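Long-range contacts in putative solute-binding component of ABC transporter (PDB 4YS6), which probably captures carbohydrates for uptake by an ABC transporter, and is found here with beta-D-glucopyranose bound in its pocket: residues L62-Y67 with V305-K310; S134-D140 with V329-E335; G163-I169 with G197-S203. One frame throughout, in Å; residues are numbered along the deposited sequence.

Contact 1. Residues L62-Y67 with V305-K310. With NA (sodium ion), chain E.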
loop_
_atom_site.group_PDB
_atom_site.type_symbol
_atom_site.label_atom_id
_atom_site.label_comp_id
_atom_site.label_asym_id
_atom_site.label_seq_id
_atom_site.Cartn_x
_atom_site.Cartn_y
_atom_site.Cartn_z
ATOM N N LEU A 62 -12.360 17.441 4.459
ATOM C CA LEU A 62 -13.833 17.429 4.459
ATOM C C LEU A 62 -14.416 18.572 5.282
ATOM O O LEU A 62 -15.371 19.230 4.862
ATOM C CB LEU A 62 -14.361 16.105 4.992
ATOM C CG LEU A 62 -14.243 14.952 4.005
ATOM C CD1 LEU A 62 -14.532 13.656 4.707
ATOM C CD2 LEU A 62 -15.194 15.127 2.799
ATOM N N LYS A 63 -13.857 18.819 6.465
ATOM C CA LYS A 63 -14.381 19.900 7.298
ATOM C C LYS A 63 -14.164 21.252 6.636
ATOM O O LYS A 63 -15.052 22.123 6.673
ATOM C CB LYS A 63 -13.755 19.855 8.685
ATOM C CG LYS A 63 -14.210 18.647 9.466
ATOM C CD LYS A 63 -13.669 18.633 10.883
ATOM C CE LYS A 63 -14.241 17.458 11.654
ATOM N NZ LYS A 63 -13.636 17.317 13.005
ATOM N N ASP A 64 -13.023 21.423 5.985
ATOM C CA ASP A 64 -12.751 22.650 5.237
ATOM C C ASP A 64 -13.747 22.861 4.103
ATOM O O ASP A 64 -14.059 24.001 3.749
ATOM C CB ASP A 64 -11.336 22.632 4.650
ATOM C CG ASP A 64 -10.289 23.184 5.607
ATOM O OD1 ASP A 64 -10.579 24.174 6.319
ATOM O OD2 ASP A 64 -9.167 22.632 5.631
ATOM N N ALA A 65 -14.216 21.761 3.522
ATOM C CA ALA A 65 -15.174 21.794 2.422
ATOM C C ALA A 65 -16.617 21.896 2.919
ATOM O O ALA A 65 -17.551 21.958 2.115
ATOM C CB ALA A 65 -15.003 20.556 1.553
ATOM N N GLY A 66 -16.810 21.910 4.235
ATOM C CA GLY A 66 -18.128 22.127 4.800
ATOM C C GLY A 66 -18.887 20.904 5.263
ATOM O O GLY A 66 -20.060 21.009 5.603
ATOM N N TYR A 67 -18.232 19.750 5.288
ATOM C CA TYR A 67 -18.883 18.538 5.740
ATOM C C TYR A 67 -18.647 18.270 7.214
ATOM O O TYR A 67 -17.698 18.787 7.812
ATOM C CB TYR A 67 -18.402 17.344 4.913
ATOM C CG TYR A 67 -18.680 17.529 3.451
ATOM C CD1 TYR A 67 -19.927 17.229 2.924
ATOM C CD2 TYR A 67 -17.709 18.034 2.599
ATOM C CE1 TYR A 67 -20.185 17.408 1.586
ATOM C CE2 TYR A 67 -17.967 18.225 1.264
ATOM C CZ TYR A 67 -19.206 17.905 0.764
ATOM O OH TYR A 67 -19.476 18.089 -0.567
ATOM N N VAL A 305 -16.397 13.780 -3.458
ATOM C CA VAL A 305 -17.488 13.996 -2.518
ATOM C C VAL A 305 -18.289 15.237 -2.905
ATOM O O VAL A 305 -19.537 15.226 -2.947
ATOM C CB VAL A 305 -16.935 14.124 -1.101
ATOM C CG1 VAL A 305 -18.040 14.511 -0.132
ATOM C CG2 VAL A 305 -16.301 12.814 -0.691
ATOM N N ASP A 306 -17.574 16.312 -3.221
ATOM C CA ASP A 306 -18.228 17.532 -3.666
ATOM C C ASP A 306 -19.056 17.303 -4.941
ATOM O O ASP A 306 -20.170 17.823 -5.080
ATOM C CB ASP A 306 -17.204 18.630 -3.952
ATOM C CG ASP A 306 -16.757 19.377 -2.709
ATOM O OD1 ASP A 306 -17.409 19.292 -1.648
ATOM O OD2 ASP A 306 -15.740 20.092 -2.818
ATOM N N ALA A 307 -18.492 16.561 -5.883
ATOM C CA ALA A 307 -19.172 16.316 -7.143
ATOM C C ALA A 307 -20.477 15.578 -6.882
ATOM O O ALA A 307 -21.527 15.914 -7.443
ATOM C CB ALA A 307 -18.283 15.522 -8.076
ATOM N N ILE A 308 -20.407 14.600 -5.985
ATOM C CA ILE A 308 -21.565 13.770 -5.666
ATOM C C ILE A 308 -22.609 14.530 -4.839
ATOM O O ILE A 308 -23.815 14.459 -5.111
ATOM C CB ILE A 308 -21.122 12.508 -4.901
ATOM C CG1 ILE A 308 -20.291 11.602 -5.813
ATOM C CG2 ILE A 308 -22.309 11.765 -4.343
ATOM C CD1 ILE A 308 -19.466 10.582 -5.075
HETATM N N MSE A 309 -22.144 15.253 -3.827
HETATM C CA MSE A 309 -23.026 15.843 -2.834
HETATM C C MSE A 309 -23.559 17.205 -3.226
HETATM O O MSE A 309 -24.722 17.525 -2.944
HETATM C CB MSE A 309 -22.292 15.940 -1.493
HETATM C CG MSE A 309 -21.880 14.598 -0.946
HETATM SE SE MSE A 309 -23.395 13.743 -0.080
HETATM C CE MSE A 309 -23.295 14.725 1.616
ATOM N N LYS A 310 -22.723 18.000 -3.882
ATOM C CA LYS A 310 -23.098 19.351 -4.296
ATOM C C LYS A 310 -23.356 19.492 -5.798
ATOM O O LYS A 310 -24.052 20.403 -6.208
ATOM C CB LYS A 310 -22.001 20.342 -3.904
ATOM C CG LYS A 310 -21.673 20.370 -2.390
ATOM C CD LYS A 310 -20.461 21.273 -2.126
ATOM C CE LYS A 310 -19.966 21.236 -0.671
ATOM N NZ LYS A 310 -18.490 21.583 -0.571
HETATM NA NA NA E . -22.177 14.852 -9.466
HETATM O O HOH W 1 -21.032 12.840 -9.512
#
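Tyr67 reaches across to Asp306, whose OD1 is also held by Lys310 of its own segment, a compact case of polar groups tying two helix ends together. Asp306 OD1 takes the hydroxyl of Tyr67 on its anti lone pair, at 2.6 Å from Tyr67 OH, and lies in the plane of the ring at its edge. The second donor, Lys310 NZ, forms a salt bridge of 2.8 Å with the same Asp306 OD1, arriving 49° out of the carboxylate plane. Because the lysine runs extended beyond CG, its ammonium also reaches residues 62-67, where Lys310 NZ gives a bond of 2.9 Å to Ala65 O in the carbonyl plane. That carbonyl sits at the C-terminal end of helix 50-64, whose partial negative charge probably adds to the attraction. A Schellman motif at Gly66 ends the helix, and Tyr67 follows, directed at helix 294-309.

Apolar contacts flank the ring on one face and at its edge. Val305 CG1 makes a CH-pi contact over the face, 4.0 Å from the centroid of the Tyr67 ring. Leu62 packs on this valine, with Leu62 CD2 4.1 Å from Val305 CG1 and the two side chains crossing nearly at right angles. At the ring edge, Met309, present as selenomethionine, brings its CB to 4.0 Å from Tyr67 CE1.

Metal binding occupies another side of helix 294-309, where a sodium ion is held by Ala307 O, Gly312 O and water. With Leu62 resting on Val39 and Val305 on Leu95, the arrangement is that of neighbouring helices packing on the parallel strands 38-43 and 95-98 of the mixed sheet in a Rossmann-like, type I periplasmic binding protein lobe.

Contact 2. Residues S134-D140 with V329-E335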
loop_
_atom_site.group_PDB
_atom_site.type_symbol
_atom_site.label_atom_id
_atom_site.label_comp_id
_atom_site.label_asym_id
_atom_site.label_seq_id
_atom_site.Cartn_x
_atom_site.Cartn_y
_atom_site.Cartn_z
ATOM N N SER A 134 -19.110 3.262 -6.093
ATOM C CA SER A 134 -19.345 4.337 -7.047
ATOM C C SER A 134 -18.057 4.729 -7.771
ATOM O O SER A 134 -18.015 4.849 -9.009
ATOM C CB SER A 134 -19.920 5.573 -6.333
ATOM O OG SER A 134 -21.072 5.244 -5.542
ATOM N N TYR A 135 -17.030 4.964 -6.962
ATOM C CA TYR A 135 -15.731 5.468 -7.403
ATOM C C TYR A 135 -14.611 4.868 -6.596
ATOM O O TYR A 135 -14.819 4.342 -5.499
ATOM C CB TYR A 135 -15.647 7.004 -7.299
ATOM C CG TYR A 135 -16.655 7.710 -8.175
ATOM C CD1 TYR A 135 -16.422 7.909 -9.536
ATOM C CD2 TYR A 135 -17.849 8.152 -7.646
ATOM C CE1 TYR A 135 -17.380 8.506 -10.330
ATOM C CE2 TYR A 135 -18.797 8.765 -8.437
ATOM C CZ TYR A 135 -18.560 8.935 -9.761
ATOM O OH TYR A 135 -19.516 9.545 -10.520
ATOM N N TYR A 136 -13.409 4.963 -7.161
ATOM C CA TYR A 136 -12.179 4.446 -6.558
ATOM C C TYR A 136 -11.117 5.533 -6.697
ATOM O O TYR A 136 -10.893 6.053 -7.794
ATOM C CB TYR A 136 -11.754 3.164 -7.262
ATOM C CG TYR A 136 -10.484 2.497 -6.791
ATOM C CD1 TYR A 136 -10.152 2.432 -5.454
ATOM C CD2 TYR A 136 -9.627 1.898 -7.713
ATOM C CE1 TYR A 136 -8.996 1.770 -5.036
ATOM C CE2 TYR A 136 -8.489 1.252 -7.322
ATOM C CZ TYR A 136 -8.165 1.181 -6.005
ATOM O OH TYR A 136 -7.007 0.510 -5.655
ATOM N N ALA A 137 -10.464 5.860 -5.584
ATOM C CA ALA A 137 -9.354 6.803 -5.572
ATOM C C ALA A 137 -8.142 6.109 -5.024
ATOM O O ALA A 137 -8.191 5.565 -3.926
ATOM C CB ALA A 137 -9.667 7.977 -4.728
ATOM N N THR A 138 -7.035 6.157 -5.746
ATOM C CA THR A 138 -5.845 5.435 -5.302
ATOM C C THR A 138 -4.603 6.029 -5.986
ATOM O O THR A 138 -4.705 7.019 -6.715
ATOM C CB THR A 138 -6.007 3.937 -5.603
ATOM O OG1 THR A 138 -4.942 3.193 -5.002
ATOM C CG2 THR A 138 -6.030 3.702 -7.106
ATOM N N PHE A 139 -3.437 5.472 -5.695
ATOM C CA PHE A 139 -2.241 5.739 -6.481
ATOM C C PHE A 139 -2.152 4.674 -7.560
ATOM O O PHE A 139 -2.874 3.672 -7.538
ATOM C CB PHE A 139 -0.989 5.779 -5.578
ATOM C CG PHE A 139 -0.974 6.968 -4.679
ATOM C CD1 PHE A 139 -1.696 6.959 -3.499
ATOM C CD2 PHE A 139 -0.286 8.111 -5.030
ATOM C CE1 PHE A 139 -1.738 8.076 -2.682
ATOM C CE2 PHE A 139 -0.327 9.227 -4.193
ATOM C CZ PHE A 139 -1.066 9.202 -3.045
ATOM N N ASP A 140 -1.310 4.898 -8.552
ATOM C CA ASP A 140 -1.164 3.917 -9.626
ATOM C C ASP A 140 -0.380 2.725 -9.103
ATOM O O ASP A 140 0.869 2.712 -9.109
ATOM C CB ASP A 140 -0.478 4.574 -10.813
ATOM C CG ASP A 140 -0.440 3.683 -12.037
ATOM O OD1 ASP A 140 -0.590 2.453 -11.920
ATOM O OD2 ASP A 140 -0.270 4.244 -13.126
ATOM N N VAL A 329 -14.612 -0.017 -12.255
ATOM C CA VAL A 329 -14.968 1.059 -11.337
ATOM C C VAL A 329 -14.255 2.330 -11.803
ATOM O O VAL A 329 -13.054 2.313 -12.028
ATOM C CB VAL A 329 -14.591 0.715 -9.878
ATOM C CG1 VAL A 329 -14.921 1.873 -8.968
ATOM C CG2 VAL A 329 -15.311 -0.548 -9.440
ATOM N N PRO A 330 -15.007 3.420 -12.012
ATOM C CA PRO A 330 -14.328 4.650 -12.448
ATOM C C PRO A 330 -13.372 5.108 -11.380
ATOM O O PRO A 330 -13.768 5.186 -10.206
ATOM C CB PRO A 330 -15.456 5.650 -12.643
ATOM C CG PRO A 330 -16.707 4.833 -12.728
ATOM C CD PRO A 330 -16.472 3.565 -11.975
ATOM N N SER A 331 -12.126 5.350 -11.783
ATOM C CA SER A 331 -11.042 5.594 -10.828
ATOM C C SER A 331 -10.244 6.839 -11.091
ATOM O O SER A 331 -10.136 7.307 -12.225
ATOM C CB SER A 331 -10.076 4.417 -10.807
ATOM O OG SER A 331 -10.747 3.180 -10.591
ATOM N N TYR A 332 -9.665 7.371 -10.025
ATOM C CA TYR A 332 -8.642 8.403 -10.152
ATOM C C TYR A 332 -7.367 7.843 -9.578
ATOM O O TYR A 332 -7.334 7.464 -8.409
ATOM C CB TYR A 332 -9.008 9.701 -9.452
ATOM C CG TYR A 332 -8.085 10.808 -9.862
ATOM C CD1 TYR A 332 -6.835 10.945 -9.282
ATOM C CD2 TYR A 332 -8.434 11.669 -10.875
ATOM C CE1 TYR A 332 -5.959 11.946 -9.691
ATOM C CE2 TYR A 332 -7.564 12.673 -11.296
ATOM C CZ TYR A 332 -6.334 12.795 -10.692
ATOM O OH TYR A 332 -5.477 13.789 -11.102
ATOM N N LEU A 333 -6.340 7.787 -10.419
ATOM C CA LEU A 333 -5.024 7.278 -10.038
ATOM C C LEU A 333 -4.036 8.433 -9.896
ATOM O O LEU A 333 -3.732 9.115 -10.885
ATOM C CB LEU A 333 -4.509 6.302 -11.083
ATOM C CG LEU A 333 -4.967 4.842 -11.045
ATOM C CD1 LEU A 333 -6.444 4.686 -10.833
ATOM C CD2 LEU A 333 -4.524 4.105 -12.317
ATOM N N CYS A 334 -3.583 8.669 -8.670
ATOM C CA CYS A 334 -2.535 9.654 -8.414
ATOM C C CYS A 334 -1.154 9.049 -8.702
ATOM O O CYS A 334 -0.959 7.831 -8.673
ATOM C CB CYS A 334 -2.583 10.148 -6.974
ATOM S SG CYS A 334 -4.180 10.851 -6.379
ATOM N N GLU A 335 -0.170 9.914 -8.926
ATOM C CA GLU A 335 1.168 9.465 -9.308
ATOM C C GLU A 335 2.080 9.203 -8.096
ATOM O O GLU A 335 2.232 10.066 -7.224
ATOM C CB GLU A 335 1.823 10.509 -10.219
ATOM C CG GLU A 335 3.077 10.002 -10.914
ATOM C CD GLU A 335 3.665 11.014 -11.878
ATOM O OE1 GLU A 335 3.924 12.161 -11.454
ATOM O OE2 GLU A 335 3.863 10.666 -13.062
#
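Cys334 N donates a hydrogen bond of 2.8 Å to Thr138 O, the shortest rung of the ladder between these strands, and the CA-H of Leu333 approaches the same oxygen as a weak supplement. The pattern recurs along the pair, with Tyr136 O receiving Tyr332 N and Tyr332 O receiving Thr138 N, as parallel strands require. Pro330 O and Cys334 O accept Tyr136 N and Asp140 N at the two ends of the ladder.

Side chains alternate between the faces. On one, Thr138 CG2 lies alongside Leu333, 3.9 Å from Leu333 CD1. Thr138 OG1, anti to the backbone N (chi1 -172°), bonds instead to Asp124 O and Asn141 ND2, and Tyr136 OH also bonds to Asp124 O. Nearby, Ser331 OG lies at the edge of the Tyr136 ring, 3.3 Å from Tyr136 CD2. This hydroxyl is held within its own segment by a bond of 2.9 Å from Ser331 OG to Val329 O, meeting that carbonyl from above its plane. Val329 CG1 packs 3.8 Å from Tyr136 CB.

On the other face, beneath helix 294-309, Cys334 CB touches Phe139 CD2 at 3.6 Å. The sulfur stands farther off above the ring, with Cys334 SG 4.9 Å from the Phe139 centroid, a sulfur-aromatic contact, while Glu335 O lies in the ring plane at its edge. Asp140 then leaves the strand and N-caps the following helix, its OD1 accepting from Met143 N.

The chemistry implies a divided task: the backbone ladder fixes the strands, while two hydroxyls hold the carbonyl of Asp124, a residue of the glucose pocket, and so probably help to position it.

Contact 3. Residues G163-I169 with G197-S203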
loop_
_atom_site.group_PDB
_atom_site.type_symbol
_atom_site.label_atom_id
_atom_site.label_comp_id
_atom_site.label_asym_id
_atom_site.label_seq_id
_atom_site.Cartn_x
_atom_site.Cartn_y
_atom_site.Cartn_z
ATOM N N GLY A 163 24.620 -13.330 -13.446
ATOM C CA GLY A 163 24.227 -13.761 -12.117
ATOM C C GLY A 163 24.856 -15.122 -11.853
ATOM O O GLY A 163 25.886 -15.450 -12.429
ATOM N N PRO A 164 24.220 -15.946 -11.017
ATOM C CA PRO A 164 22.931 -15.684 -10.392
ATOM C C PRO A 164 23.010 -14.694 -9.244
ATOM O O PRO A 164 24.067 -14.487 -8.635
ATOM C CB PRO A 164 22.511 -17.063 -9.881
ATOM C CG PRO A 164 23.790 -17.738 -9.581
ATOM C CD PRO A 164 24.748 -17.273 -10.648
ATOM N N PHE A 165 21.866 -14.089 -8.972
ATOM C CA PHE A 165 21.653 -13.251 -7.803
ATOM C C PHE A 165 20.536 -13.854 -6.967
ATOM O O PHE A 165 19.549 -14.339 -7.511
ATOM C CB PHE A 165 21.260 -11.836 -8.174
ATOM C CG PHE A 165 22.252 -11.125 -9.028
ATOM C CD1 PHE A 165 23.303 -10.450 -8.447
ATOM C CD2 PHE A 165 22.112 -11.096 -10.402
ATOM C CE1 PHE A 165 24.213 -9.780 -9.213
ATOM C CE2 PHE A 165 23.023 -10.405 -11.183
ATOM C CZ PHE A 165 24.079 -9.752 -10.581
ATOM N N ASN A 166 20.664 -13.757 -5.652
ATOM C CA ASN A 166 19.676 -14.329 -4.739
ATOM C C ASN A 166 18.645 -13.284 -4.354
ATOM O O ASN A 166 18.986 -12.206 -3.895
ATOM C CB ASN A 166 20.360 -14.890 -3.506
ATOM C CG ASN A 166 21.203 -16.104 -3.823
ATOM O OD1 ASN A 166 22.413 -16.122 -3.581
ATOM N ND2 ASN A 166 20.577 -17.114 -4.403
ATOM N N LEU A 167 17.376 -13.647 -4.522
ATOM C CA LEU A 167 16.237 -12.773 -4.285
ATOM C C LEU A 167 15.282 -13.401 -3.287
ATOM O O LEU A 167 15.082 -14.606 -3.337
ATOM C CB LEU A 167 15.495 -12.544 -5.601
ATOM C CG LEU A 167 14.171 -11.764 -5.555
ATOM C CD1 LEU A 167 14.436 -10.322 -5.306
ATOM C CD2 LEU A 167 13.377 -11.939 -6.838
ATOM N N GLU A 168 14.712 -12.612 -2.387
ATOM C CA GLU A 168 13.507 -13.048 -1.667
ATOM C C GLU A 168 12.426 -11.987 -1.823
ATOM O O GLU A 168 12.714 -10.844 -2.144
ATOM C CB GLU A 168 13.802 -13.335 -0.193
ATOM C CG GLU A 168 14.846 -14.471 0.031
ATOM C CD GLU A 168 14.332 -15.867 -0.324
ATOM O OE1 GLU A 168 13.101 -16.073 -0.350
ATOM O OE2 GLU A 168 15.165 -16.771 -0.554
ATOM N N ILE A 169 11.174 -12.376 -1.590
ATOM C CA ILE A 169 10.026 -11.551 -1.945
ATOM C C ILE A 169 9.026 -11.516 -0.800
ATOM O O ILE A 169 8.703 -12.561 -0.247
ATOM C CB ILE A 169 9.316 -12.105 -3.185
ATOM C CG1 ILE A 169 10.253 -12.192 -4.394
ATOM C CG2 ILE A 169 8.109 -11.254 -3.541
ATOM C CD1 ILE A 169 9.750 -13.173 -5.444
ATOM N N GLY A 197 16.821 -17.994 -14.726
ATOM C CA GLY A 197 17.830 -18.472 -13.794
ATOM C C GLY A 197 18.842 -17.412 -13.385
ATOM O O GLY A 197 19.842 -17.711 -12.743
ATOM N N VAL A 198 18.581 -16.162 -13.746
ATOM C CA VAL A 198 19.480 -15.070 -13.402
ATOM C C VAL A 198 19.212 -14.649 -11.955
ATOM O O VAL A 198 20.130 -14.273 -11.228
ATOM C CB VAL A 198 19.293 -13.871 -14.338
ATOM C CG1 VAL A 198 20.148 -12.724 -13.901
ATOM C CG2 VAL A 198 19.604 -14.258 -15.784
ATOM N N LEU A 199 17.937 -14.673 -11.574
ATOM C CA LEU A 199 17.494 -14.510 -10.184
ATOM C C LEU A 199 17.084 -15.859 -9.612
ATOM O O LEU A 199 16.331 -16.614 -10.238
ATOM C CB LEU A 199 16.315 -13.559 -10.091
ATOM C CG LEU A 199 16.599 -12.159 -10.589
ATOM C CD1 LEU A 199 15.287 -11.381 -10.610
ATOM C CD2 LEU A 199 17.603 -11.480 -9.686
ATOM N N VAL A 200 17.603 -16.152 -8.430
ATOM C CA VAL A 200 17.334 -17.396 -7.731
ATOM C C VAL A 200 16.679 -17.080 -6.413
ATOM O O VAL A 200 17.215 -16.312 -5.617
ATOM C CB VAL A 200 18.610 -18.171 -7.471
ATOM C CG1 VAL A 200 18.354 -19.329 -6.502
ATOM C CG2 VAL A 200 19.185 -18.673 -8.790
ATOM N N VAL A 201 15.530 -17.685 -6.164
ATOM C CA VAL A 201 14.854 -17.473 -4.885
ATOM C C VAL A 201 15.126 -18.712 -4.049
ATOM O O VAL A 201 14.506 -19.761 -4.265
ATOM C CB VAL A 201 13.349 -17.218 -5.076
ATOM C CG1 VAL A 201 12.662 -17.046 -3.738
ATOM C CG2 VAL A 201 13.123 -15.974 -5.928
ATOM N N LYS A 202 16.085 -18.629 -3.123
ATOM C CA LYS A 202 16.553 -19.836 -2.446
ATOM C C LYS A 202 15.459 -20.528 -1.622
ATOM O O LYS A 202 15.439 -21.754 -1.525
ATOM C CB LYS A 202 17.751 -19.544 -1.526
ATOM C CG LYS A 202 19.037 -19.203 -2.251
ATOM C CD LYS A 202 20.186 -20.148 -1.872
ATOM C CE LYS A 202 20.427 -20.200 -0.367
ATOM N NZ LYS A 202 21.520 -21.129 0.082
ATOM N N SER A 203 14.563 -19.743 -1.028
ATOM C CA SER A 203 13.431 -20.294 -0.262
ATOM C C SER A 203 12.407 -21.017 -1.135
ATOM O O SER A 203 11.560 -21.782 -0.625
ATOM C CB SER A 203 12.720 -19.186 0.506
ATOM O OG SER A 203 11.966 -18.374 -0.368
#
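Glu168 and Ser203 meet through both carboxylate oxygens, so that a largely buried acid is matched to the loop at residues 202-203. Ser203 OG donates to Glu168 OE1 at 2.6 Å, and Ser203 N donates to Glu168 OE2 at 3.1 Å. Each bond uses a syn lone pair, so the serine spans the two oxygens from the far end of the carboxylate. A bend in the glutamate chain at chi2 (-70°) turns the carboxylate toward the backbone N and OG of Ser203.

Beside this pair runs a short parallel ladder. Phe165 N bonds to Val198 O at 2.9 Å, Val200 N to Phe165 O, and Leu167 N to Val200 O. Side chains pack along it: Leu167 CD2 comes to 4.1 Å from Val201 CG2 and also touches Leu199 CD1. Phe165 CB rests 4.0 Å from Leu199 CD2, while Pro164 CB meets Val200 CG2 at 3.9 Å on the other face. A cis peptide bond precedes Pro164, just where the chain enters the strand.

The next shell fixes these groups. Tyr233 OH hydrogen-bonds Glu168 OE2, and Ser205 N bonds to Ser203 OG, so that both partners of the pair have a further hydrogen bond. Leu199 is backed by Leu190, Tyr193 and Val194 of helix 177-195, which Gly197 ends with a Schellman motif. On its other flank, strand 165-170 hydrogen-bonds to strand 241-244. The whole is a beta-alpha-beta crossover, strand 165-170, helix 177-195 and strand 199-200, placed at the margin of a four-stranded parallel sheet in a Rossmann-like lobe.

In the fold
The three contacts, all partly buried, show how one architecture is secured differently by position. Contacts 1 and 2 belong to the lobe built on the seven-stranded mixed sheet and touch where Ile308 CD1 packs 3.9 Å from Tyr135 CE2; helix 294-309 serves both. Contact 2 is the most central, about 14 Å from the centre of the chain, beside the sugar, and relies on a backbone ladder. Contact 1, about 26 Å out, joins helix ends through side-chain charge and an aromatic ring. Contact 3, also peripheral at about 24 Å, lies in the four-stranded sheet, its centre about 50 Å from that of contact 1, and combines both styles: a shorter ladder, extended by a carboxylate.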